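Local coordinates for putative uncharacterized protein (Chaetomium thermophilum, PDB 4XRI), which probably carries protein cargo into the nucleus as an importin-beta family transport receptor, with small GTPase binding as the likely means of its control, at residues A[453-456]-A[457-461]. The protein carries 2 engineered substitutions. Sequence-based numbering, arbitrary orientation.
Sequences IDPN and THLEP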
# COMPACT_ATOMS: atom_id res chain seq x y z
N ILE A 453 7.23 -6.19 29.98
CA ILE A 453 8.03 -5.12 30.57
C ILE A 453 7.36 -4.60 31.83
O ILE A 453 6.23 -4.12 31.79
CB ILE A 453 8.22 -3.93 29.60
CG1 ILE A 453 8.43 -4.43 28.16
CG2 ILE A 453 9.36 -3.04 30.06
CD1 ILE A 453 8.48 -3.31 27.15
N ASP A 454 8.05 -4.71 32.96
CA ASP A 454 7.53 -4.14 34.20
C ASP A 454 8.02 -2.71 34.35
O ASP A 454 9.22 -2.45 34.31
CB ASP A 454 7.93 -4.97 35.42
CG ASP A 454 7.13 -4.60 36.65
OD1 ASP A 454 6.11 -5.28 36.92
OD2 ASP A 454 7.51 -3.64 37.35
N PRO A 455 7.08 -1.77 34.51
CA PRO A 455 7.34 -0.33 34.63
C PRO A 455 8.36 -0.01 35.72
O PRO A 455 9.38 0.62 35.46
CB PRO A 455 5.97 0.25 34.98
CG PRO A 455 4.99 -0.73 34.43
CD PRO A 455 5.64 -2.07 34.60
N ASN A 456 8.07 -0.46 36.93
CA ASN A 456 8.88 -0.16 38.10
C ASN A 456 10.35 -0.53 37.95
O ASN A 456 11.22 0.11 38.54
CB ASN A 456 8.30 -0.87 39.31
CG ASN A 456 6.79 -0.78 39.37
OD1 ASN A 456 6.09 -1.79 39.43
ND2 ASN A 456 6.27 0.45 39.33
N THR A 457 10.62 -1.54 37.13
CA THR A 457 11.98 -2.04 36.98
C THR A 457 12.69 -1.51 35.74
O THR A 457 13.82 -1.02 35.83
CB THR A 457 11.99 -3.59 36.92
OG1 THR A 457 11.17 -4.12 37.96
CG2 THR A 457 13.41 -4.11 37.08
N HIS A 458 12.04 -1.59 34.59
CA HIS A 458 12.71 -1.36 33.32
C HIS A 458 12.33 -0.07 32.59
O HIS A 458 13.10 0.42 31.75
CB HIS A 458 12.46 -2.54 32.38
CG HIS A 458 13.09 -3.82 32.83
ND1 HIS A 458 14.42 -3.91 33.19
CD2 HIS A 458 12.58 -5.07 32.96
CE1 HIS A 458 14.70 -5.15 33.53
NE2 HIS A 458 13.59 -5.88 33.40
N LEU A 459 11.17 0.49 32.91
CA LEU A 459 10.62 1.62 32.15
C LEU A 459 11.54 2.84 32.13
O LEU A 459 11.84 3.36 31.06
CB LEU A 459 9.25 2.02 32.72
CG LEU A 459 8.36 2.95 31.90
CD1 LEU A 459 6.91 2.57 32.08
CD2 LEU A 459 8.58 4.41 32.30
N GLU A 460 11.97 3.28 33.31
CA GLU A 460 12.80 4.48 33.40
C GLU A 460 14.15 4.33 32.69
O GLU A 460 14.54 5.22 31.93
CB GLU A 460 13.01 4.88 34.87
CG GLU A 460 13.52 6.31 35.08
CD GLU A 460 15.01 6.46 34.86
OE1 GLU A 460 15.75 5.46 35.03
OE2 GLU A 460 15.46 7.57 34.52
N PRO A 461 14.89 3.23 32.94
CA PRO A 461 16.15 3.11 32.20
C PRO A 461 15.94 3.01 30.69
O PRO A 461 16.71 3.60 29.93
CB PRO A 461 16.76 1.80 32.74
CG PRO A 461 16.15 1.64 34.08
CD PRO A 461 14.75 2.15 33.93
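D454 and H458 meet across the first turn of helix 455-472, one of the helices of this importin-beta HEAT-repeat solenoid, with D454 at the N-cap position. Among the bonds of this turn, D454 contributes its backbone carbonyl: D454 O takes H458 N at 3.0 Å, almost straight at the hydrogen (170°), and also T457 N in a longer bond of 3.3 Å, bent to 140° at the hydrogen. L459 N adds the next backbone bond, to P455 O.

Packing is tightest on the buried side, around L459. L459 CB lies 3.1 Å from P455 O, and its CG, anti to the backbone N (chi1 -166°), brings CD1 against the CA-CB side of the proline ring, 3.8 Å from P455 CB. Loop residue F491 touches both side chains, while P501 and L502 close further on L459. On another flank, the CG2 branch of I453 reaches H458 CB at 3.9 Å; M420 of helix 409-425 touches both residues, tying the helix start to that helix.

The looser side holds the exposed N456 and T457. There the D454 carboxylate and the T457 side chain cross at about a right angle, with OD2 3.7 Å from OG1. The other T457 branch covers the histidine: CG2 sits over the centre of one face of the H458 ring, 3.9 Å above its plane.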